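Local coordinates for McyG protein (Microcystis aeruginosa PCC 7806, PDB 4R0M) that binds phenylalanyl-adenylate in its adenylation domain and probably activates an aromatic substrate for transfer to its peptidyl carrier domain in microcystin synthesis, at residues 138-141 and 142-146; 274-277 and 278-282; 313-316 and 317-320. All coordinates share one frame; numbering follows the deposited sequence.

Contact 1 of 3, residues 138-141 and 142-146; sequences IEKL and GTYSH
Lys140 and Tyr144 carry the apolar part of this contact on the last turn of helix 135-144; hydrogen bonds to backbone carbonyls, one of them from a side chain, supply the rest. The apolar part is a methylene chain laid along a phenol ring. Lys140 has CG anti to its N (chi1 -173°) and stays extended beyond it, which runs the chain alongside Tyr144, both pointing the same way. Lys140 CE lies 3.7 Å from Tyr144 CE1, and Lys140 CG sits 3.8 Å from Tyr144 CD1, so CG and CE of the carbon chain meet the ring. On the buried flank Leu141 turns instead to helix 111-122, touching Val113 and Leu116.

Among the hydrogen bonds, Lys140 O is gripped twice. Tyr144 N reaches Lys140 O at 2.8 Å, almost in line with the carbonyl, while Thr143 OG1 donates to Lys140 O at 2.9 Å from well off that line, at a C=O...O angle of 109° and tilted out of the carbonyl plane. Thr143 N to Glu139 O and Ser145 N to Leu141 O continue the helical pattern, whereas Gly142 N to Ile138 O is weak.

Ser145 leaves helical geometry, and His146, with positive phi, is the C-prime residue of a Schellman motif in which Leu147 N bonds to Gly142 O and His146 N, weakly, to Thr143 O. Such a cap typically closes a helix, here that between strands 128-130 and 152-154.

Contact 2 of 3, residues 274-277 and 278-282; sequences PNFA and FSLIN
Leu280 meets Phe276 and Ala277 one turn back along helix 275-282, and its side chain can be followed outward atom by atom. Leu280 CB rests 3.4 Å from Ala277 O. With chi1 near -71°, Leu280 CG stands anti to the carbonyl carbon and comes over the preceding turn, 3.5 Å from Phe276 O. At the tip, Leu280 CD1 lies near Ala277 CA and reaches the rim of the Phe276 ring, 3.9 Å from Phe276 CD1 and close to the ring plane, so a methyl abuts an aromatic edge and does not cover a face. The two side chains run side by side in the same direction. Beneath them, Leu280 N donates to Phe276 O at 2.9 Å, and Ile281 N to Ala277 O at 3.1 Å.

Near the start of the helix Phe278 CD1 comes within 3.5 Å of Pro274 O, again edge-on. Asn275 OD1 accepts from Ser309 N, while Glu306 OE1 accepts from Phe276 N; the Pro274 side chain lies about 7 Å from the bound phenylalanyl-adenylate.

The Leu280-Phe276 contact, having no directional bond, thus depends on shape, whereas the polar partners tie the first turn to the loop after strand 300-303.

Contact 3 of 3, residues 313-316 and 317-320; sequences IRLF and LEIL
Phe316 and Leu320 form the apolar centre of this stretch of helix 310-320. Leu320 CD1 sits over one face of the Phe316 ring, 3.5 Å from Phe316 CZ, toward the far end of the ring. The ring reaches that place because CG is anti to the backbone N (chi1 -166°), carrying it out beside the carbonyl carbon. Next outward, Leu315 and Ile319 cross at an angle, with Leu315 CG 3.8 Å from Ile319 CD1. On the other flank, Ile313 CG2 and Leu317 CD1 are a looser pair at 4.3 Å. The backbone joins each of these pairs, as in Leu317 N to Ile313 O at 3.0 Å.

At the polar edge Arg314 and Glu318 form a salt bridge, with Arg314 NE 3.4 Å from Glu318 OE2. The guanidinium and carboxylate planes stand 82° apart and the oxygen lies well out of the guanidinium plane, so the attraction is one of charges, with no N-H aimed at the carboxylate. Glu318 OE2 also lies 3.6 Å from Arg314 CG, where the two side chains cross. A methionine in place of Arg314 would probably leave the Glu318 carboxylate without its mate in charge and Leu354 O without the weak bond from NH1.

The helix packs with its Ile313 and Phe316 side against helix 275-282, where the Phe316 and Phe278 rings meet at about 50°. Leu301 of strand 300-303 touches Phe316, and Ile330 of strand 330-336 is reached by Ile313, Phe316 and Leu317.

How the contacts relate
Contacts 2 and 3 belong together: their centres lie about 10 Å apart, and their helices pack on each other through Phe316 on Ile281 and Asn282 and Ile319 on Asn282, among others, in successive beta-alpha-beta units that share strand 300-303. Contact 1 stands apart, its centre about 48 Å from that of contact 3, on a helix beside the separate four-stranded parallel sheet. Burial orders the chemistry. Contact 2, deepest and nearest the adenylate, relies on ring edges and hydrocarbon; contact 3 is half buried, with an aromatic ring packed inward and a salt bridge outward; contact 1, partly buried with its Lys140-Tyr144 side exposed, offers a capped helix end.

Contact 1 of 3, residues 138-141 and 142-146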
ATOM      1  N   ILE A 138      -2.448 -24.257   0.317  1.00 38.29           N
ATOM      2  CA  ILE A 138      -2.505 -23.762  -1.056  1.00 38.19           C
ATOM      3  C   ILE A 138      -2.640 -24.909  -2.062  1.00 38.48           C
ATOM      4  O   ILE A 138      -3.345 -24.775  -3.065  1.00 38.20           O
ATOM      5  CB  ILE A 138      -1.304 -22.836  -1.374  1.00 38.23           C
ATOM      6  CG1 ILE A 138      -1.309 -21.636  -0.415  1.00 37.97           C
ATOM      7  CG2 ILE A 138      -1.344 -22.355  -2.820  1.00 37.91           C
ATOM      8  CD1 ILE A 138      -0.059 -20.782  -0.455  1.00 38.05           C
ATOM      9  N   GLU A 139      -1.986 -26.034  -1.779  1.00 39.15           N
ATOM     10  CA  GLU A 139      -2.138 -27.241  -2.598  1.00 40.21           C
ATOM     11  C   GLU A 139      -3.562 -27.793  -2.507  1.00 39.98           C
ATOM     12  O   GLU A 139      -4.142 -28.197  -3.516  1.00 39.52           O
ATOM     13  CB  GLU A 139      -1.122 -28.316  -2.194  1.00 40.98           C
ATOM     14  CG  GLU A 139       0.311 -28.008  -2.608  1.00 42.33           C
ATOM     15  CD  GLU A 139       1.280 -29.139  -2.307  1.00 43.75           C
ATOM     16  OE1 GLU A 139       1.228 -29.705  -1.193  1.00 44.40           O
ATOM     17  OE2 GLU A 139       2.107 -29.457  -3.189  1.00 44.49           O
ATOM     18  N   LYS A 140      -4.113 -27.789  -1.293  1.00 40.94           N
ATOM     19  CA  LYS A 140      -5.478 -28.251  -1.024  1.00 41.76           C
ATOM     20  C   LYS A 140      -6.508 -27.503  -1.870  1.00 40.94           C
ATOM     21  O   LYS A 140      -7.397 -28.116  -2.461  1.00 41.60           O
ATOM     22  CB  LYS A 140      -5.803 -28.110   0.468  1.00 43.61           C
ATOM     23  CG  LYS A 140      -7.140 -28.706   0.886  1.00 46.07           C
ATOM     24  CD  LYS A 140      -7.327 -28.654   2.395  1.00 47.62           C
ATOM     25  CE  LYS A 140      -8.705 -29.158   2.796  1.00 48.13           C
ATOM     26  NZ  LYS A 140      -8.838 -29.315   4.271  1.00 48.71           N
ATOM     27  N   LEU A 141      -6.371 -26.179  -1.926  1.00 39.44           N
ATOM     28  CA  LEU A 141      -7.208 -25.329  -2.771  1.00 38.76           C
ATOM     29  C   LEU A 141      -7.166 -25.771  -4.235  1.00 39.31           C
ATOM     30  O   LEU A 141      -8.194 -25.783  -4.915  1.00 39.04           O
ATOM     31  CB  LEU A 141      -6.771 -23.862  -2.636  1.00 37.66           C
ATOM     32  CG  LEU A 141      -7.388 -22.779  -3.530  1.00 37.73           C
ATOM     33  CD1 LEU A 141      -8.868 -22.561  -3.230  1.00 37.67           C
ATOM     34  CD2 LEU A 141      -6.615 -21.475  -3.389  1.00 37.62           C
ATOM     35  N   GLY A 142      -5.975 -26.136  -4.707  1.00 39.89           N
ATOM     36  CA  GLY A 142      -5.786 -26.597  -6.081  1.00 40.86           C
ATOM     37  C   GLY A 142      -6.522 -27.886  -6.391  1.00 42.23           C
ATOM     38  O   GLY A 142      -7.159 -28.004  -7.439  1.00 42.38           O
ATOM     39  N   THR A 143      -6.434 -28.849  -5.476  1.00 43.65           N
ATOM     40  CA  THR A 143      -7.101 -30.142  -5.638  1.00 45.37           C
ATOM     41  C   THR A 143      -8.621 -30.031  -5.465  1.00 46.16           C
ATOM     42  O   THR A 143      -9.379 -30.624  -6.234  1.00 46.58           O
ATOM     43  CB  THR A 143      -6.528 -31.208  -4.679  1.00 46.00           C
ATOM     44  OG1 THR A 143      -6.371 -30.646  -3.373  1.00 47.63           O
ATOM     45  CG2 THR A 143      -5.173 -31.704  -5.172  1.00 45.57           C
ATOM     46  N   TYR A 144      -9.049 -29.259  -4.467  1.00 46.42           N
ATOM     47  CA  TYR A 144     -10.472 -29.027  -4.193  1.00 46.50           C
ATOM     48  C   TYR A 144     -11.200 -28.305  -5.324  1.00 45.35           C
ATOM     49  O   TYR A 144     -12.344 -28.636  -5.636  1.00 46.19           O
ATOM     50  CB  TYR A 144     -10.649 -28.253  -2.882  1.00 48.78           C
ATOM     51  CG  TYR A 144     -10.874 -29.127  -1.667  1.00 51.18           C
ATOM     52  CD1 TYR A 144      -9.938 -30.094  -1.288  1.00 51.53           C
ATOM     53  CD2 TYR A 144     -12.022 -28.977  -0.884  1.00 52.32           C
ATOM     54  CE1 TYR A 144     -10.145 -30.892  -0.173  1.00 53.04           C
ATOM     55  CE2 TYR A 144     -12.238 -29.771   0.234  1.00 53.03           C
ATOM     56  CZ  TYR A 144     -11.298 -30.725   0.584  1.00 53.56           C
ATOM     57  OH  TYR A 144     -11.508 -31.513   1.692  1.00 54.53           O
ATOM     58  N   SER A 145     -10.539 -27.319  -5.926  1.00 43.53           N
ATOM     59  CA  SER A 145     -11.109 -26.582  -7.054  1.00 41.94           C
ATOM     60  C   SER A 145     -10.663 -27.159  -8.398  1.00 41.23           C
ATOM     61  O   SER A 145     -10.891 -26.549  -9.444  1.00 40.43           O
ATOM     62  CB  SER A 145     -10.764 -25.092  -6.961  1.00 41.23           C
ATOM     63  OG  SER A 145     -11.467 -24.475  -5.896  1.00 41.28           O
ATOM     64  N   HIS A 146     -10.030 -28.332  -8.353  1.00 41.80           N
ATOM     65  CA  HIS A 146      -9.622 -29.089  -9.546  1.00 42.81           C
ATOM     66  C   HIS A 146      -8.918 -28.257 -10.586  1.00 42.97           C
ATOM     67  O   HIS A 146      -9.267 -28.283 -11.768  1.00 43.33           O
ATOM     68  CB  HIS A 146     -10.820 -29.820 -10.153  1.00 42.69           C
ATOM     69  CG  HIS A 146     -11.295 -30.992  -9.332  1.00 42.64           C
ATOM     70  ND1 HIS A 146     -11.965 -30.841  -8.175  1.00 42.52           N
ATOM     71  CD2 HIS A 146     -11.171 -32.364  -9.539  1.00 42.80           C
ATOM     72  CE1 HIS A 146     -12.253 -32.053  -7.664  1.00 42.70           C
ATOM     73  NE2 HIS A 146     -11.767 -32.983  -8.499  1.00 43.03           N
TER

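Contact 2 of 3, residues 274-277 and 278-282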
ATOM      1  N   PRO A 274       0.057   4.077   6.015  1.00 29.31           N
ATOM      2  CA  PRO A 274      -1.063   4.895   5.550  1.00 29.39           C
ATOM      3  C   PRO A 274      -1.668   5.699   6.694  1.00 29.18           C
ATOM      4  O   PRO A 274      -1.310   5.489   7.856  1.00 28.70           O
ATOM      5  CB  PRO A 274      -2.078   3.860   5.036  1.00 29.57           C
ATOM      6  CG  PRO A 274      -1.319   2.584   4.908  1.00 29.49           C
ATOM      7  CD  PRO A 274      -0.279   2.644   5.984  1.00 29.39           C
ATOM      8  N   ASN A 275      -2.581   6.603   6.355  1.00 29.94           N
ATOM      9  CA  ASN A 275      -3.192   7.507   7.327  1.00 30.27           C
ATOM     10  C   ASN A 275      -3.794   6.837   8.567  1.00 30.03           C
ATOM     11  O   ASN A 275      -3.631   7.346   9.680  1.00 30.77           O
ATOM     12  CB  ASN A 275      -4.236   8.394   6.647  1.00 31.45           C
ATOM     13  CG  ASN A 275      -4.796   9.448   7.578  1.00 32.55           C
ATOM     14  OD1 ASN A 275      -4.171  10.485   7.815  1.00 33.45           O
ATOM     15  ND2 ASN A 275      -5.985   9.187   8.117  1.00 32.36           N
ATOM     16  N   PHE A 276      -4.472   5.703   8.384  1.00 28.87           N
ATOM     17  CA  PHE A 276      -5.175   5.042   9.491  1.00 28.23           C
ATOM     18  C   PHE A 276      -4.252   4.662  10.651  1.00 28.68           C
ATOM     19  O   PHE A 276      -4.653   4.712  11.817  1.00 28.80           O
ATOM     20  CB  PHE A 276      -5.981   3.822   9.008  1.00 27.38           C
ATOM     21  CG  PHE A 276      -5.138   2.625   8.655  1.00 26.90           C
ATOM     22  CD1 PHE A 276      -4.698   1.743   9.641  1.00 26.47           C
ATOM     23  CD2 PHE A 276      -4.797   2.365   7.334  1.00 26.64           C
ATOM     24  CE1 PHE A 276      -3.920   0.643   9.317  1.00 26.11           C
ATOM     25  CE2 PHE A 276      -4.026   1.263   7.003  1.00 26.23           C
ATOM     26  CZ  PHE A 276      -3.586   0.401   7.995  1.00 25.98           C
ATOM     27  N   ALA A 277      -3.017   4.284  10.324  1.00 29.01           N
ATOM     28  CA  ALA A 277      -2.049   3.862  11.333  1.00 29.45           C
ATOM     29  C   ALA A 277      -1.606   5.028  12.217  1.00 29.68           C
ATOM     30  O   ALA A 277      -1.349   4.846  13.410  1.00 29.48           O
ATOM     31  CB  ALA A 277      -0.859   3.196  10.677  1.00 29.26           C
ATOM     32  N   PHE A 278      -1.530   6.218  11.624  1.00 30.31           N
ATOM     33  CA  PHE A 278      -1.295   7.451  12.377  1.00 31.88           C
ATOM     34  C   PHE A 278      -2.406   7.658  13.406  1.00 32.12           C
ATOM     35  O   PHE A 278      -2.139   8.024  14.551  1.00 32.18           O
ATOM     36  CB  PHE A 278      -1.217   8.660  11.437  1.00 32.04           C
ATOM     37  CG  PHE A 278       0.089   8.783  10.701  1.00 32.87           C
ATOM     38  CD1 PHE A 278       0.441   7.873   9.707  1.00 32.88           C
ATOM     39  CD2 PHE A 278       0.964   9.828  10.989  1.00 33.46           C
ATOM     40  CE1 PHE A 278       1.645   7.996   9.028  1.00 33.18           C
ATOM     41  CE2 PHE A 278       2.168   9.955  10.309  1.00 33.30           C
ATOM     42  CZ  PHE A 278       2.509   9.038   9.328  1.00 32.92           C
ATOM     43  N   SER A 279      -3.646   7.405  12.986  1.00 32.37           N
ATOM     44  CA  SER A 279      -4.809   7.486  13.866  1.00 32.96           C
ATOM     45  C   SER A 279      -4.771   6.428  14.968  1.00 33.39           C
ATOM     46  O   SER A 279      -5.147   6.709  16.106  1.00 34.31           O
ATOM     47  CB  SER A 279      -6.106   7.373  13.058  1.00 33.09           C
ATOM     48  OG  SER A 279      -7.240   7.514  13.895  1.00 32.78           O
ATOM     49  N   LEU A 280      -4.314   5.221  14.630  1.00 33.52           N
ATOM     50  CA  LEU A 280      -4.146   4.145  15.613  1.00 34.04           C
ATOM     51  C   LEU A 280      -3.178   4.535  16.730  1.00 34.56           C
ATOM     52  O   LEU A 280      -3.350   4.126  17.880  1.00 34.84           O
ATOM     53  CB  LEU A 280      -3.665   2.852  14.946  1.00 33.88           C
ATOM     54  CG  LEU A 280      -4.607   2.052  14.041  1.00 34.24           C
ATOM     55  CD1 LEU A 280      -3.826   0.950  13.342  1.00 33.81           C
ATOM     56  CD2 LEU A 280      -5.780   1.468  14.818  1.00 33.83           C
ATOM     57  N   ILE A 281      -2.157   5.318  16.379  1.00 35.23           N
ATOM     58  CA  ILE A 281      -1.220   5.864  17.362  1.00 35.57           C
ATOM     59  C   ILE A 281      -1.919   6.932  18.204  1.00 36.39           C
ATOM     60  O   ILE A 281      -1.789   6.941  19.431  1.00 36.83           O
ATOM     61  CB  ILE A 281       0.051   6.439  16.689  1.00 34.93           C
ATOM     62  CG1 ILE A 281       0.862   5.328  15.997  1.00 34.21           C
ATOM     63  CG2 ILE A 281       0.900   7.228  17.685  1.00 34.68           C
ATOM     64  CD1 ILE A 281       1.505   4.312  16.923  1.00 33.77           C
ATOM     65  N   ASN A 282      -2.667   7.813  17.540  1.00 36.97           N
ATOM     66  CA  ASN A 282      -3.471   8.833  18.220  1.00 38.57           C
ATOM     67  C   ASN A 282      -4.433   8.251  19.258  1.00 40.33           C
ATOM     68  O   ASN A 282      -4.699   8.885  20.276  1.00 41.58           O
ATOM     69  CB  ASN A 282      -4.235   9.693  17.205  1.00 37.27           C
ATOM     70  CG  ASN A 282      -3.312  10.515  16.316  1.00 36.92           C
ATOM     71  OD1 ASN A 282      -2.098  10.559  16.525  1.00 36.27           O
ATOM     72  ND2 ASN A 282      -3.890  11.171  15.317  1.00 36.57           N
TER

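Contact 3 of 3, residues 313-316 and 317-320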
ATOM      1  N   ILE A 313      -3.114  14.178  11.311  1.00 44.34           N
ATOM      2  CA  ILE A 313      -1.702  14.565  11.292  1.00 46.25           C
ATOM      3  C   ILE A 313      -1.387  15.605  12.370  1.00 46.42           C
ATOM      4  O   ILE A 313      -0.385  15.478  13.085  1.00 47.10           O
ATOM      5  CB  ILE A 313      -1.272  15.087   9.903  1.00 47.04           C
ATOM      6  CG1 ILE A 313      -1.113  13.929   8.913  1.00 47.77           C
ATOM      7  CG2 ILE A 313       0.030  15.870   9.993  1.00 48.94           C
ATOM      8  CD1 ILE A 313       0.109  13.060   9.141  1.00 47.53           C
ATOM      9  N   ARG A 314      -2.245  16.619  12.483  1.00 46.31           N
ATOM     10  CA  ARG A 314      -2.083  17.690  13.468  1.00 46.86           C
ATOM     11  C   ARG A 314      -1.994  17.132  14.889  1.00 45.91           C
ATOM     12  O   ARG A 314      -1.139  17.548  15.675  1.00 46.09           O
ATOM     13  CB  ARG A 314      -3.233  18.697  13.354  1.00 48.97           C
ATOM     14  CG  ARG A 314      -3.120  19.911  14.263  1.00 51.78           C
ATOM     15  CD  ARG A 314      -4.413  20.711  14.269  1.00 54.88           C
ATOM     16  NE  ARG A 314      -4.471  21.644  15.393  1.00 57.60           N
ATOM     17  CZ  ARG A 314      -4.185  22.942  15.319  1.00 59.06           C
ATOM     18  NH1 ARG A 314      -3.817  23.493  14.168  1.00 60.30           N
ATOM     19  NH2 ARG A 314      -4.271  23.698  16.406  1.00 59.94           N
ATOM     20  N   LEU A 315      -2.874  16.182  15.200  1.00 44.23           N
ATOM     21  CA  LEU A 315      -2.901  15.539  16.509  1.00 43.27           C
ATOM     22  C   LEU A 315      -1.684  14.636  16.716  1.00 42.84           C
ATOM     23  O   LEU A 315      -1.170  14.524  17.830  1.00 42.72           O
ATOM     24  CB  LEU A 315      -4.202  14.747  16.684  1.00 42.80           C
ATOM     25  CG  LEU A 315      -4.498  14.082  18.032  1.00 43.32           C
ATOM     26  CD1 LEU A 315      -4.628  15.106  19.155  1.00 43.82           C
ATOM     27  CD2 LEU A 315      -5.756  13.229  17.938  1.00 43.61           C
ATOM     28  N   PHE A 316      -1.235  14.004  15.632  1.00 42.25           N
ATOM     29  CA  PHE A 316      -0.079  13.106  15.644  1.00 41.76           C
ATOM     30  C   PHE A 316       1.193  13.854  16.043  1.00 42.29           C
ATOM     31  O   PHE A 316       1.976  13.363  16.857  1.00 41.86           O
ATOM     32  CB  PHE A 316       0.081  12.455  14.266  1.00 40.94           C
ATOM     33  CG  PHE A 316       1.024  11.283  14.240  1.00 40.25           C
ATOM     34  CD1 PHE A 316       0.588  10.014  14.607  1.00 39.73           C
ATOM     35  CD2 PHE A 316       2.342  11.442  13.820  1.00 39.66           C
ATOM     36  CE1 PHE A 316       1.453   8.931  14.570  1.00 39.55           C
ATOM     37  CE2 PHE A 316       3.209  10.361  13.781  1.00 39.75           C
ATOM     38  CZ  PHE A 316       2.765   9.104  14.154  1.00 39.55           C
ATOM     39  N   LEU A 317       1.380  15.042  15.468  1.00 43.67           N
ATOM     40  CA  LEU A 317       2.500  15.918  15.807  1.00 45.25           C
ATOM     41  C   LEU A 317       2.473  16.342  17.271  1.00 46.16           C
ATOM     42  O   LEU A 317       3.477  16.217  17.970  1.00 47.22           O
ATOM     43  CB  LEU A 317       2.510  17.157  14.908  1.00 46.00           C
ATOM     44  CG  LEU A 317       3.244  17.048  13.572  1.00 46.55           C
ATOM     45  CD1 LEU A 317       2.701  18.048  12.563  1.00 47.64           C
ATOM     46  CD2 LEU A 317       4.748  17.213  13.743  1.00 47.60           C
ATOM     47  N   GLU A 318       1.318  16.825  17.726  1.00 47.24           N
ATOM     48  CA  GLU A 318       1.145  17.294  19.104  1.00 48.50           C
ATOM     49  C   GLU A 318       1.491  16.221  20.134  1.00 47.73           C
ATOM     50  O   GLU A 318       2.144  16.507  21.141  1.00 48.17           O
ATOM     51  CB  GLU A 318      -0.287  17.791  19.333  1.00 49.63           C
ATOM     52  CG  GLU A 318      -0.606  19.123  18.674  1.00 51.40           C
ATOM     53  CD  GLU A 318      -2.085  19.469  18.726  1.00 52.93           C
ATOM     54  OE1 GLU A 318      -2.760  19.104  19.716  1.00 53.84           O
ATOM     55  OE2 GLU A 318      -2.574  20.113  17.774  1.00 53.70           O
ATOM     56  N   ILE A 319       1.052  14.992  19.869  1.00 46.16           N
ATOM     57  CA  ILE A 319       1.306  13.865  20.761  1.00 45.95           C
ATOM     58  C   ILE A 319       2.790  13.480  20.768  1.00 46.48           C
ATOM     59  O   ILE A 319       3.372  13.255  21.832  1.00 46.51           O
ATOM     60  CB  ILE A 319       0.440  12.637  20.388  1.00 45.16           C
ATOM     61  CG1 ILE A 319      -1.047  12.936  20.612  1.00 44.97           C
ATOM     62  CG2 ILE A 319       0.854  11.412  21.195  1.00 44.59           C
ATOM     63  CD1 ILE A 319      -1.987  11.968  19.920  1.00 44.30           C
ATOM     64  N   LEU A 320       3.396  13.424  19.582  1.00 46.28           N
ATOM     65  CA  LEU A 320       4.729  12.839  19.434  1.00 46.67           C
ATOM     66  C   LEU A 320       5.911  13.814  19.448  1.00 47.75           C
ATOM     67  O   LEU A 320       7.058  13.379  19.557  1.00 47.38           O
ATOM     68  CB  LEU A 320       4.791  11.920  18.205  1.00 45.17           C
ATOM     69  CG  LEU A 320       4.040  10.584  18.289  1.00 44.32           C
ATOM     70  CD1 LEU A 320       4.459   9.684  17.141  1.00 44.09           C
ATOM     71  CD2 LEU A 320       4.265   9.872  19.615  1.00 43.89           C
TER